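Local coordinates for intracellular protein transport protein USO1 (Saccharomyces cerevisiae S288c, PDB 6LSU) that is a homodimeric tethering factor required for protein transport from the endoplasmic reticulum to the Golgi complex, this chain being its globular head region, at residues V366-H371 against F435-D440; I350-R355 against V418-T423; L512-L517 against A573-I578. All blocks are in the same frame, centred on the assembly; numbering follows the deposited sequence.

Interaction 1 (V366-H371 against F435-D440)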
ATOM      1  N   VAL A 366      12.079   7.357   5.359  1.00 52.75           N
ATOM      2  CA  VAL A 366      12.605   8.557   6.096  1.00 48.25           C
ATOM      3  C   VAL A 366      11.891   8.754   7.424  1.00 42.70           C
ATOM      4  O   VAL A 366      12.397   9.470   8.274  1.00 47.94           O
ATOM      5  CB  VAL A 366      12.525   9.832   5.266  1.00 46.81           C
ATOM      6  CG1 VAL A 366      13.160   9.662   3.918  1.00 48.79           C
ATOM      7  CG2 VAL A 366      11.110  10.304   5.108  1.00 54.31           C
ATOM      8  N   ARG A 367      10.770   8.096   7.619  1.00 42.71           N
ATOM      9  CA  ARG A 367       9.954   8.323   8.820  1.00 45.08           C
ATOM     10  C   ARG A 367      10.813   8.205  10.074  1.00 46.68           C
ATOM     11  O   ARG A 367      11.289   7.131  10.355  1.00 56.48           O
ATOM     12  CB  ARG A 367       8.828   7.292   8.862  1.00 49.84           C
ATOM     13  CG  ARG A 367       7.862   7.531  10.028  1.00 53.45           C
ATOM     14  CD  ARG A 367       6.398   7.219   9.774  1.00 53.97           C
ATOM     15  NE  ARG A 367       6.300   6.182   8.755  1.00 60.93           N
ATOM     16  CZ  ARG A 367       5.713   6.312   7.582  1.00 59.29           C
ATOM     17  NH1 ARG A 367       5.104   7.425   7.277  1.00 62.99           N
ATOM     18  NH2 ARG A 367       5.744   5.335   6.702  1.00 67.11           N
ATOM     19  N   SER A 368      10.973   9.269  10.831  1.00 54.47           N
ATOM     20  CA  SER A 368      11.518   9.219  12.226  1.00 58.39           C
ATOM     21  C   SER A 368      13.029   8.931  12.292  1.00 57.43           C
ATOM     22  O   SER A 368      13.451   8.295  13.234  1.00 62.56           O
ATOM     23  CB  SER A 368      10.779   8.181  13.005  1.00 53.32           C
ATOM     24  OG  SER A 368       9.899   8.846  13.859  1.00 62.62           O
ATOM     25  N   ASN A 369      13.790   9.356  11.293  1.00 58.68           N
ATOM     26  CA  ASN A 369      15.228   9.052  11.134  1.00 52.96           C
ATOM     27  C   ASN A 369      15.852  10.401  10.818  1.00 54.67           C
ATOM     28  O   ASN A 369      15.737  10.774   9.622  1.00 52.87           O
ATOM     29  CB  ASN A 369      15.396   8.045  10.004  1.00 55.49           C
ATOM     30  CG  ASN A 369      16.815   7.572   9.786  1.00 56.38           C
ATOM     31  OD1 ASN A 369      17.767   8.367   9.724  1.00 57.27           O
ATOM     32  ND2 ASN A 369      16.947   6.268   9.611  1.00 55.46           N
ATOM     33  N   GLU A 370      16.346  11.128  11.850  1.00 51.16           N
ATOM     34  CA  GLU A 370      17.076  12.403  11.671  1.00 53.27           C
ATOM     35  C   GLU A 370      17.905  12.342  10.370  1.00 52.04           C
ATOM     36  O   GLU A 370      17.781  13.207   9.511  1.00 62.26           O
ATOM     37  CB  GLU A 370      18.009  12.631  12.865  1.00 60.41           C
ATOM     38  CG  GLU A 370      17.467  13.483  13.994  1.00 65.91           C
ATOM     39  CD  GLU A 370      18.539  14.362  14.625  1.00 74.41           C
ATOM     40  OE1 GLU A 370      18.579  14.480  15.888  1.00 81.80           O
ATOM     41  OE2 GLU A 370      19.362  14.899  13.843  1.00 86.86           O
ATOM     42  N   HIS A 371      18.760  11.337  10.245  1.00 53.73           N
ATOM     43  CA  HIS A 371      19.754  11.231   9.144  1.00 51.09           C
ATOM     44  C   HIS A 371      19.002  11.192   7.792  1.00 51.14           C
ATOM     45  O   HIS A 371      19.397  11.936   6.829  1.00 51.20           O
ATOM     46  CB  HIS A 371      20.652   9.989   9.328  1.00 54.51           C
ATOM     47  CG  HIS A 371      21.603   9.884   8.195  1.00 46.99           C
ATOM     48  ND1 HIS A 371      21.701   8.810   7.400  1.00 45.02           N
ATOM     49  CD2 HIS A 371      22.347  10.832   7.625  1.00 46.75           C
ATOM     50  CE1 HIS A 371      22.488   9.083   6.387  1.00 46.01           C
ATOM     51  NE2 HIS A 371      22.899  10.310   6.508  1.00 46.60           N
ATOM     52  N   PHE A 435       8.858  15.228   8.789  1.00 56.81           N
ATOM     53  CA  PHE A 435       8.908  16.063  10.005  1.00 46.35           C
ATOM     54  C   PHE A 435       8.811  15.159  11.208  1.00 46.66           C
ATOM     55  O   PHE A 435       9.141  15.660  12.324  1.00 50.74           O
ATOM     56  CB  PHE A 435       7.739  17.050  10.079  1.00 46.82           C
ATOM     57  CG  PHE A 435       7.836  18.182   9.105  1.00 45.10           C
ATOM     58  CD1 PHE A 435       8.916  19.045   9.117  1.00 49.12           C
ATOM     59  CD2 PHE A 435       6.834  18.412   8.184  1.00 49.00           C
ATOM     60  CE1 PHE A 435       9.021  20.065   8.174  1.00 49.82           C
ATOM     61  CE2 PHE A 435       6.943  19.423   7.232  1.00 45.36           C
ATOM     62  CZ  PHE A 435       8.031  20.246   7.234  1.00 46.97           C
ATOM     63  N   MET A 436       8.363  13.920  11.040  1.00 47.97           N
ATOM     64  CA  MET A 436       8.031  13.073  12.227  1.00 53.55           C
ATOM     65  C   MET A 436       9.186  13.076  13.225  1.00 55.03           C
ATOM     66  O   MET A 436      10.313  12.733  12.813  1.00 67.89           O
ATOM     67  CB  MET A 436       7.750  11.631  11.807  1.00 56.68           C
ATOM     68  CG  MET A 436       7.126  10.864  12.907  1.00 61.43           C
ATOM     69  SD  MET A 436       5.452  11.425  13.027  1.00 73.82           S
ATOM     70  CE  MET A 436       4.757  10.476  11.657  1.00 68.78           C
ATOM     71  N   ASP A 437       8.881  13.442  14.477  1.00 56.99           N
ATOM     72  CA  ASP A 437       9.780  13.375  15.673  1.00 55.14           C
ATOM     73  C   ASP A 437      11.052  14.192  15.488  1.00 54.45           C
ATOM     74  O   ASP A 437      12.062  13.828  16.075  1.00 67.11           O
ATOM     75  CB  ASP A 437      10.176  11.939  15.969  1.00 58.99           C
ATOM     76  CG  ASP A 437       8.986  11.131  16.405  1.00 66.32           C
ATOM     77  OD1 ASP A 437       8.210  11.663  17.240  1.00 69.76           O
ATOM     78  OD2 ASP A 437       8.852   9.984  15.913  1.00 68.65           O
ATOM     79  N   ASN A 438      10.977  15.299  14.755  1.00 53.32           N
ATOM     80  CA  ASN A 438      12.116  16.201  14.464  1.00 46.43           C
ATOM     81  C   ASN A 438      11.677  17.650  14.700  1.00 52.35           C
ATOM     82  O   ASN A 438      11.405  18.430  13.708  1.00 55.08           O
ATOM     83  CB  ASN A 438      12.551  15.925  13.042  1.00 48.95           C
ATOM     84  CG  ASN A 438      13.946  16.388  12.742  1.00 55.24           C
ATOM     85  OD1 ASN A 438      14.429  17.371  13.341  1.00 59.73           O
ATOM     86  ND2 ASN A 438      14.582  15.711  11.779  1.00 57.69           N
ATOM     87  N   PHE A 439      11.586  18.025  15.963  1.00 53.68           N
ATOM     88  CA  PHE A 439      11.232  19.400  16.396  1.00 59.76           C
ATOM     89  C   PHE A 439      12.042  20.480  15.669  1.00 57.17           C
ATOM     90  O   PHE A 439      11.465  21.474  15.241  1.00 66.38           O
ATOM     91  CB  PHE A 439      11.389  19.584  17.901  1.00 58.53           C
ATOM     92  CG  PHE A 439      11.199  21.035  18.278  1.00 77.29           C
ATOM     93  CD1 PHE A 439       9.928  21.600  18.366  1.00 74.53           C
ATOM     94  CD2 PHE A 439      12.302  21.861  18.488  1.00 80.13           C
ATOM     95  CE1 PHE A 439       9.777  22.940  18.683  1.00 79.32           C
ATOM     96  CE2 PHE A 439      12.143  23.204  18.788  1.00 74.42           C
ATOM     97  CZ  PHE A 439      10.884  23.743  18.878  1.00 77.37           C
ATOM     98  N   ASP A 440      13.344  20.327  15.545  1.00 63.55           N
ATOM     99  CA  ASP A 440      14.201  21.374  14.914  1.00 63.42           C
ATOM    100  C   ASP A 440      13.731  21.561  13.474  1.00 63.08           C
ATOM    101  O   ASP A 440      13.607  22.719  12.971  1.00 61.93           O
ATOM    102  CB  ASP A 440      15.689  21.015  15.009  1.00 70.74           C
ATOM    103  CG  ASP A 440      16.186  20.745  16.440  1.00 79.23           C
ATOM    104  OD1 ASP A 440      15.631  21.365  17.390  1.00 71.59           O
ATOM    105  OD2 ASP A 440      17.140  19.897  16.594  1.00 82.94           O
TER

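Interaction 2 (I350-R355 against V418-T423)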
ATOM      1  N   ILE A 350       5.064   8.862 -15.552  1.00 54.80           N
ATOM      2  CA  ILE A 350       4.798   7.860 -14.483  1.00 54.65           C
ATOM      3  C   ILE A 350       3.291   7.709 -14.301  1.00 56.78           C
ATOM      4  O   ILE A 350       2.614   8.716 -14.028  1.00 59.15           O
ATOM      5  CB  ILE A 350       5.435   8.268 -13.158  1.00 53.64           C
ATOM      6  CG1 ILE A 350       6.955   8.302 -13.253  1.00 54.69           C
ATOM      7  CG2 ILE A 350       4.937   7.357 -12.035  1.00 56.24           C
ATOM      8  CD1 ILE A 350       7.586   6.979 -13.506  1.00 54.78           C
ATOM      9  N   PRO A 351       2.734   6.485 -14.423  1.00 50.23           N
ATOM     10  CA  PRO A 351       1.324   6.249 -14.147  1.00 48.55           C
ATOM     11  C   PRO A 351       0.829   6.684 -12.748  1.00 49.53           C
ATOM     12  O   PRO A 351       1.555   6.632 -11.832  1.00 52.90           O
ATOM     13  CB  PRO A 351       1.206   4.722 -14.311  1.00 50.99           C
ATOM     14  CG  PRO A 351       2.294   4.392 -15.350  1.00 54.80           C
ATOM     15  CD  PRO A 351       3.434   5.272 -14.871  1.00 55.78           C
ATOM     16  N   LYS A 352      -0.423   7.146 -12.676  1.00 54.99           N
ATOM     17  CA  LYS A 352      -1.150   7.598 -11.471  1.00 57.14           C
ATOM     18  C   LYS A 352      -1.097   6.513 -10.393  1.00 53.33           C
ATOM     19  O   LYS A 352      -0.959   6.824  -9.233  1.00 52.06           O
ATOM     20  CB  LYS A 352      -2.597   7.929 -11.841  1.00 64.35           C
ATOM     21  CG  LYS A 352      -2.698   9.068 -12.854  1.00 80.23           C
ATOM     22  CD  LYS A 352      -4.105   9.517 -13.232  1.00 85.90           C
ATOM     23  CE  LYS A 352      -4.068  10.681 -14.213  1.00 88.74           C
ATOM     24  NZ  LYS A 352      -5.426  11.052 -14.704  1.00 92.49           N
ATOM     25  N   LYS A 353      -1.229   5.259 -10.767  1.00 57.68           N
ATOM     26  CA  LYS A 353      -1.173   4.152  -9.784  1.00 57.86           C
ATOM     27  C   LYS A 353       0.243   3.986  -9.220  1.00 57.05           C
ATOM     28  O   LYS A 353       0.372   3.354  -8.130  1.00 52.26           O
ATOM     29  CB  LYS A 353      -1.470   2.815 -10.452  1.00 64.75           C
ATOM     30  CG  LYS A 353      -2.902   2.584 -10.870  1.00 71.84           C
ATOM     31  CD  LYS A 353      -3.317   1.155 -10.588  1.00 86.01           C
ATOM     32  CE  LYS A 353      -4.486   0.706 -11.434  1.00 91.06           C
ATOM     33  NZ  LYS A 353      -4.033   0.379 -12.807  1.00101.86           N
ATOM     34  N   VAL A 354       1.274   4.487  -9.923  1.00 51.74           N
ATOM     35  CA  VAL A 354       2.674   4.352  -9.441  1.00 48.09           C
ATOM     36  C   VAL A 354       3.046   5.491  -8.515  1.00 46.81           C
ATOM     37  O   VAL A 354       3.650   5.138  -7.478  1.00 53.27           O
ATOM     38  CB  VAL A 354       3.676   4.190 -10.585  1.00 48.11           C
ATOM     39  CG1 VAL A 354       5.091   4.148 -10.030  1.00 46.14           C
ATOM     40  CG2 VAL A 354       3.351   2.948 -11.386  1.00 47.42           C
ATOM     41  N   ARG A 355       2.759   6.753  -8.877  1.00 43.48           N
ATOM     42  CA  ARG A 355       3.124   7.942  -8.057  1.00 45.46           C
ATOM     43  C   ARG A 355       2.852   7.742  -6.573  1.00 43.56           C
ATOM     44  O   ARG A 355       3.759   7.871  -5.787  1.00 52.61           O
ATOM     45  CB  ARG A 355       2.386   9.188  -8.522  1.00 48.89           C
ATOM     46  CG  ARG A 355       3.108   9.942  -9.620  1.00 51.39           C
ATOM     47  CD  ARG A 355       2.362  11.201 -10.060  1.00 51.46           C
ATOM     48  NE  ARG A 355       2.709  11.437 -11.438  1.00 50.08           N
ATOM     49  CZ  ARG A 355       3.910  11.749 -11.846  1.00 50.78           C
ATOM     50  NH1 ARG A 355       4.911  11.930 -10.973  1.00 53.03           N
ATOM     51  NH2 ARG A 355       4.098  11.882 -13.147  1.00 47.75           N
ATOM     52  N   VAL A 418      -4.558  17.831 -12.526  1.00 95.79           N
ATOM     53  CA  VAL A 418      -3.416  17.060 -13.123  1.00 92.91           C
ATOM     54  C   VAL A 418      -3.040  15.820 -12.272  1.00 89.21           C
ATOM     55  O   VAL A 418      -2.740  14.750 -12.897  1.00 81.55           O
ATOM     56  CB  VAL A 418      -2.186  17.946 -13.392  1.00 96.69           C
ATOM     57  CG1 VAL A 418      -1.909  18.918 -12.243  1.00 96.25           C
ATOM     58  CG2 VAL A 418      -0.959  17.082 -13.715  1.00 96.02           C
ATOM     59  N   HIS A 419      -3.067  15.896 -10.933  1.00 77.26           N
ATOM     60  CA  HIS A 419      -2.728  14.744 -10.037  1.00 75.65           C
ATOM     61  C   HIS A 419      -3.943  14.191  -9.287  1.00 64.13           C
ATOM     62  O   HIS A 419      -4.897  14.926  -9.029  1.00 90.91           O
ATOM     63  CB  HIS A 419      -1.642  15.111  -9.015  1.00 76.28           C
ATOM     64  CG  HIS A 419      -0.314  15.328  -9.653  1.00 75.28           C
ATOM     65  ND1 HIS A 419       0.174  14.496 -10.628  1.00 80.16           N
ATOM     66  CD2 HIS A 419       0.624  16.273  -9.469  1.00 86.48           C
ATOM     67  CE1 HIS A 419       1.350  14.918 -11.033  1.00 84.37           C
ATOM     68  NE2 HIS A 419       1.654  16.003 -10.335  1.00 90.03           N
ATOM     69  N   THR A 420      -3.925  12.913  -8.972  1.00 60.47           N
ATOM     70  CA  THR A 420      -5.047  12.247  -8.287  1.00 57.58           C
ATOM     71  C   THR A 420      -5.034  12.631  -6.794  1.00 52.01           C
ATOM     72  O   THR A 420      -4.029  13.077  -6.197  1.00 54.79           O
ATOM     73  CB  THR A 420      -5.018  10.732  -8.471  1.00 59.37           C
ATOM     74  OG1 THR A 420      -3.841  10.303  -7.781  1.00 72.68           O
ATOM     75  CG2 THR A 420      -5.017  10.326  -9.928  1.00 59.72           C
ATOM     76  N   PHE A 421      -6.161  12.461  -6.172  1.00 46.52           N
ATOM     77  CA  PHE A 421      -6.297  12.737  -4.735  1.00 48.51           C
ATOM     78  C   PHE A 421      -5.273  11.889  -4.000  1.00 49.29           C
ATOM     79  O   PHE A 421      -4.616  12.463  -3.144  1.00 54.70           O
ATOM     80  CB  PHE A 421      -7.734  12.493  -4.276  1.00 45.98           C
ATOM     81  CG  PHE A 421      -7.992  12.777  -2.822  1.00 41.74           C
ATOM     82  CD1 PHE A 421      -7.929  14.081  -2.334  1.00 46.37           C
ATOM     83  CD2 PHE A 421      -8.205  11.746  -1.930  1.00 44.27           C
ATOM     84  CE1 PHE A 421      -8.145  14.354  -0.987  1.00 46.61           C
ATOM     85  CE2 PHE A 421      -8.411  12.000  -0.585  1.00 48.28           C
ATOM     86  CZ  PHE A 421      -8.436  13.304  -0.122  1.00 51.72           C
ATOM     87  N   ASP A 422      -5.129  10.620  -4.362  1.00 55.40           N
ATOM     88  CA  ASP A 422      -4.183   9.637  -3.760  1.00 57.18           C
ATOM     89  C   ASP A 422      -2.750  10.201  -3.727  1.00 52.59           C
ATOM     90  O   ASP A 422      -2.155  10.160  -2.648  1.00 51.19           O
ATOM     91  CB  ASP A 422      -4.303   8.280  -4.454  1.00 59.31           C
ATOM     92  CG  ASP A 422      -5.497   7.467  -3.958  1.00 66.56           C
ATOM     93  OD1 ASP A 422      -6.264   7.967  -3.074  1.00 77.03           O
ATOM     94  OD2 ASP A 422      -5.639   6.331  -4.433  1.00 70.12           O
ATOM     95  N   THR A 423      -2.250  10.749  -4.848  1.00 49.74           N
ATOM     96  CA  THR A 423      -0.926  11.420  -4.908  1.00 46.99           C
ATOM     97  C   THR A 423      -0.900  12.518  -3.851  1.00 51.41           C
ATOM     98  O   THR A 423      -0.018  12.527  -2.989  1.00 59.62           O
ATOM     99  CB  THR A 423      -0.612  11.938  -6.314  1.00 50.26           C
ATOM    100  OG1 THR A 423      -0.308  10.873  -7.208  1.00 47.90           O
ATOM    101  CG2 THR A 423       0.566  12.884  -6.386  1.00 48.39           C
TER

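Interaction 3 (L512-L517 against A573-I578)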
ATOM      1  N   LEU A 512     -13.411  25.423  -5.715  1.00 60.84           N
ATOM      2  CA  LEU A 512     -12.894  24.595  -6.825  1.00 68.21           C
ATOM      3  C   LEU A 512     -11.695  23.704  -6.405  1.00 73.45           C
ATOM      4  O   LEU A 512     -11.213  22.955  -7.234  1.00 77.28           O
ATOM      5  CB  LEU A 512     -12.468  25.565  -7.917  1.00 69.13           C
ATOM      6  CG  LEU A 512     -13.596  26.443  -8.461  1.00 79.17           C
ATOM      7  CD1 LEU A 512     -13.245  26.998  -9.838  1.00 71.72           C
ATOM      8  CD2 LEU A 512     -14.912  25.657  -8.529  1.00 81.59           C
ATOM      9  N   ASN A 513     -11.186  23.838  -5.185  1.00 67.14           N
ATOM     10  CA  ASN A 513     -10.018  23.088  -4.692  1.00 64.56           C
ATOM     11  C   ASN A 513     -10.122  22.979  -3.174  1.00 59.57           C
ATOM     12  O   ASN A 513      -9.197  23.331  -2.459  1.00 57.74           O
ATOM     13  CB  ASN A 513      -8.723  23.772  -5.137  1.00 64.85           C
ATOM     14  CG  ASN A 513      -7.492  22.971  -4.785  1.00 64.48           C
ATOM     15  OD1 ASN A 513      -7.602  21.865  -4.241  1.00 58.31           O
ATOM     16  ND2 ASN A 513      -6.331  23.526  -5.091  1.00 64.27           N
ATOM     17  N   PRO A 514     -11.258  22.539  -2.613  1.00 52.06           N
ATOM     18  CA  PRO A 514     -11.467  22.632  -1.170  1.00 61.06           C
ATOM     19  C   PRO A 514     -10.289  22.008  -0.396  1.00 60.48           C
ATOM     20  O   PRO A 514      -9.846  22.605   0.597  1.00 62.84           O
ATOM     21  CB  PRO A 514     -12.800  21.893  -0.922  1.00 57.55           C
ATOM     22  CG  PRO A 514     -12.962  21.039  -2.205  1.00 55.28           C
ATOM     23  CD  PRO A 514     -12.353  21.875  -3.305  1.00 52.29           C
ATOM     24  N   PHE A 515      -9.781  20.874  -0.896  1.00 61.20           N
ATOM     25  CA  PHE A 515      -8.792  20.005  -0.209  1.00 59.15           C
ATOM     26  C   PHE A 515      -7.488  20.784   0.053  1.00 57.67           C
ATOM     27  O   PHE A 515      -6.829  20.573   1.114  1.00 58.97           O
ATOM     28  CB  PHE A 515      -8.642  18.698  -0.995  1.00 58.54           C
ATOM     29  CG  PHE A 515      -9.718  17.735  -0.581  1.00 54.95           C
ATOM     30  CD1 PHE A 515      -9.725  17.260   0.704  1.00 55.33           C
ATOM     31  CD2 PHE A 515     -10.717  17.357  -1.437  1.00 60.20           C
ATOM     32  CE1 PHE A 515     -10.714  16.416   1.134  1.00 58.68           C
ATOM     33  CE2 PHE A 515     -11.714  16.503  -1.002  1.00 61.25           C
ATOM     34  CZ  PHE A 515     -11.720  16.052   0.287  1.00 64.12           C
ATOM     35  N   LYS A 516      -7.148  21.733  -0.814  1.00 50.10           N
ATOM     36  CA  LYS A 516      -6.052  22.685  -0.507  1.00 55.74           C
ATOM     37  C   LYS A 516      -6.146  23.188   0.947  1.00 62.78           C
ATOM     38  O   LYS A 516      -5.103  23.291   1.647  1.00 62.25           O
ATOM     39  CB  LYS A 516      -6.161  23.911  -1.390  1.00 54.71           C
ATOM     40  CG  LYS A 516      -5.241  25.035  -1.003  1.00 56.87           C
ATOM     41  CD  LYS A 516      -5.007  25.988  -2.135  1.00 59.42           C
ATOM     42  CE  LYS A 516      -6.172  26.936  -2.336  1.00 63.13           C
ATOM     43  NZ  LYS A 516      -5.890  27.812  -3.501  1.00 62.46           N
ATOM     44  N   LEU A 517      -7.346  23.547   1.403  1.00 61.01           N
ATOM     45  CA  LEU A 517      -7.488  24.074   2.776  1.00 61.27           C
ATOM     46  C   LEU A 517      -7.406  22.903   3.759  1.00 52.50           C
ATOM     47  O   LEU A 517      -6.785  23.006   4.791  1.00 51.94           O
ATOM     48  CB  LEU A 517      -8.815  24.817   2.859  1.00 63.77           C
ATOM     49  CG  LEU A 517      -8.976  25.853   3.959  1.00 59.81           C
ATOM     50  CD1 LEU A 517     -10.334  25.658   4.584  1.00 61.31           C
ATOM     51  CD2 LEU A 517      -7.881  25.810   4.994  1.00 56.49           C
ATOM     52  N   ALA A 573     -20.441  28.978   2.280  1.00100.77           N
ATOM     53  CA  ALA A 573     -19.629  28.422   1.157  1.00 97.20           C
ATOM     54  C   ALA A 573     -20.272  27.163   0.551  1.00 92.72           C
ATOM     55  O   ALA A 573     -20.882  26.337   1.308  1.00 68.61           O
ATOM     56  CB  ALA A 573     -18.220  28.132   1.610  1.00100.35           C
ATOM     57  N   ALA A 574     -20.116  27.017  -0.772  1.00 95.14           N
ATOM     58  CA  ALA A 574     -20.703  25.931  -1.591  1.00 99.83           C
ATOM     59  C   ALA A 574     -20.296  24.585  -0.988  1.00105.86           C
ATOM     60  O   ALA A 574     -21.177  23.739  -0.751  1.00119.65           O
ATOM     61  CB  ALA A 574     -20.229  26.059  -3.018  1.00101.45           C
ATOM     62  N   ASP A 575     -18.995  24.427  -0.724  1.00 96.60           N
ATOM     63  CA  ASP A 575     -18.389  23.207  -0.142  1.00 86.92           C
ATOM     64  C   ASP A 575     -18.346  23.320   1.384  1.00 84.54           C
ATOM     65  O   ASP A 575     -17.781  24.309   1.890  1.00 81.66           O
ATOM     66  CB  ASP A 575     -16.989  23.006  -0.713  1.00 83.87           C
ATOM     67  CG  ASP A 575     -16.717  21.550  -0.976  1.00 79.03           C
ATOM     68  OD1 ASP A 575     -16.908  20.759  -0.022  1.00 73.80           O
ATOM     69  OD2 ASP A 575     -16.428  21.227  -2.139  1.00 81.07           O
ATOM     70  N   ILE A 576     -18.876  22.323   2.099  1.00 76.32           N
ATOM     71  CA  ILE A 576     -19.014  22.420   3.576  1.00 76.90           C
ATOM     72  C   ILE A 576     -17.662  22.046   4.184  1.00 75.38           C
ATOM     73  O   ILE A 576     -17.422  22.305   5.429  1.00 69.74           O
ATOM     74  CB  ILE A 576     -20.200  21.585   4.096  1.00 84.14           C
ATOM     75  CG1 ILE A 576     -19.786  20.212   4.614  1.00 87.20           C
ATOM     76  CG2 ILE A 576     -21.286  21.475   3.041  1.00 92.93           C
ATOM     77  CD1 ILE A 576     -20.922  19.431   5.236  1.00 84.39           C
ATOM     78  N   ARG A 577     -16.790  21.510   3.332  1.00 75.86           N
ATOM     79  CA  ARG A 577     -15.397  21.152   3.684  1.00 72.87           C
ATOM     80  C   ARG A 577     -14.706  22.412   4.217  1.00 71.09           C
ATOM     81  O   ARG A 577     -14.236  22.390   5.377  1.00 77.08           O
ATOM     82  CB  ARG A 577     -14.728  20.537   2.452  1.00 78.95           C
ATOM     83  CG  ARG A 577     -14.874  19.027   2.378  1.00 82.86           C
ATOM     84  CD  ARG A 577     -14.316  18.469   1.092  1.00 88.98           C
ATOM     85  NE  ARG A 577     -15.394  18.408   0.131  1.00 88.14           N
ATOM     86  CZ  ARG A 577     -16.146  17.347  -0.094  1.00 91.32           C
ATOM     87  NH1 ARG A 577     -15.937  16.213   0.563  1.00 90.20           N
ATOM     88  NH2 ARG A 577     -17.098  17.430  -1.002  1.00 95.25           N
ATOM     89  N   ILE A 578     -14.780  23.505   3.453  1.00 58.94           N
ATOM     90  CA  ILE A 578     -14.128  24.811   3.754  1.00 59.45           C
ATOM     91  C   ILE A 578     -14.408  25.260   5.181  1.00 58.52           C
ATOM     92  O   ILE A 578     -13.461  25.492   5.937  1.00 60.80           O
ATOM     93  CB  ILE A 578     -14.547  25.841   2.698  1.00 55.75           C
ATOM     94  CG1 ILE A 578     -14.251  25.300   1.309  1.00 59.55           C
ATOM     95  CG2 ILE A 578     -13.896  27.183   2.958  1.00 53.10           C
ATOM     96  CD1 ILE A 578     -14.259  26.346   0.202  1.00 70.20           C
TER

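Interaction 1 (V366-H371 against F435-D440)
Arg367 and Met436 lie side by side with their chains pointing the same way, each at the first residue past the end of a helix. Met436 has CG anti to the backbone N (chi1 -167°), and further bends at chi2 and chi3 bring its CE to 4.1 Å from Arg367 CD, an aliphatic touch on the arginine chain. Nearer the backbone, Met436 CG packs on Ser368 OG at 3.6 Å. That hydroxyl also faces the carboxylate of Asp437, with Ser368 OG 2.6 Å from Asp437 OD2. Farther along, the amide of Asn438 is directed across the contact, ND2 approaching Glu370 CA at 4.1 Å. The polar end of this amide is held by Gln373, whose OE1 accepts from Asn438 ND2 while its own NE2 donates to the carbonyl of Met436. Each segment folds the same way: a type II beta turn, Val366 to Asn369 in one and Phe435 to Asn438 in the other, ending on an asparagine at the N-cap of the following helix. Two similarly folded inter-helix turns thus meet near the surface, at the ARM 6/7 and ARM 7/8 boundaries, as expected of successive units in an armadillo-type alpha-solenoid.

Interaction 2 (I350-R355 against V418-T423)
Lys352 and Thr420 carry the aliphatic part of this contact, their side chains slanting across one another. The methyl CG2 of Thr420 sits against the lysine chain, 3.5 Å from Lys352 CD and 3.9 Å from both Lys352 CB and Lys352 CG, so a single methyl spans three successive carbons. The lysine chain runs on extended beyond CG, with CD the carbon nearest the methyl.

Packing round the arginine makes up the second group. Arg355 and His419 cross at about a right angle, with the guanidinium and ring planes 53° apart. His419 CE1 comes over one face of the guanidinium, 3.8 Å from Arg355 NE, while Ile350 CB, of the arginine's own segment, also lies over a guanidinium face, displaced toward its rim. Thr423 OG1 reaches the base of the same arginine, 3.4 Å from Arg355 CB. The far end of Arg355 turns to the residue just past helix 337-346, where Arg355 NH2 donates to the carbonyl of Phe347. Trp411, from helix 404-414, also touches Arg355, His419 and Thr423.

Further hydrogen bonds lie inside each segment. Pro351 O receives both Val354 N and Arg355 N at the start of helix 354-366. Thr420, at the N-cap of helix 421-435, has OG1 between the backbone N and the carbonyl carbon (chi1 66°), where it accepts a weak capping bond from Thr423 N at 3.4 Å. The pairing of two helix starts, one in ARM 6 and the other in ARM 7, is typical of neighbouring repeats stacked in an armadillo solenoid.

Interaction 3 (L512-L517 against A573-I578)
Arg577 and Phe515 meet where two helices begin, and the arginine can be followed outward atom by atom. Its CB lies 4.1 Å from Pro514 CB, at the first turn of helix 514-528. From there the chain runs on to CD, which packs against the outer end of the phenylalanine ring, 3.6 Å from Phe515 CZ. The chain then bends at chi3 (-92°), setting Arg577 NE 2.8 Å from Asp575 OD1, a salt bridge within its own segment whose N-H points poorly at the oxygen (129°). Asp575 OD2 lies at the guanidinium edge, in its plane, and the group is inclined 38° to the Phe515 ring. At the tip, NH2 forms a second salt bridge with Asp692. The two helix starts belong to ARM 8 and ARM 9, so the contact joins adjacent repeats of the armadillo-type head. Asp575 also takes part across the contact: it crosses Pro514 at about a right angle, with Asp575 OD2 3.5 Å from Pro514 CG. Its OD1 accepts a weak capping bond from Arg577 N as well. Beyond the proline, Ile578 adds apolar contacts: Pro514 CB lies 4.3 Å from Ile578 CG1, and Leu517 CD1 lies 4.2 Å from Ile578 CG2.

Interactions 1 and 2 cross along the chain, their segments alternating, and mark opposite ends of the same two helices: 354-366 and 421-435 start at interaction 2 and finish at interaction 1, with the two contact centres 25 Å apart. Interaction 3 follows both in sequence. Its centre is 21 Å from that of interaction 2, which it touches through the rings of Phe421 and Phe515 (CE1 to CD1, 3.7 Å), and 31 Å from that of interaction 1. Together they join segments spread over ARM 6 to ARM 9, showing how a solenoid head can be built by pairing helix starts and inter-helix turns of neighbouring repeats.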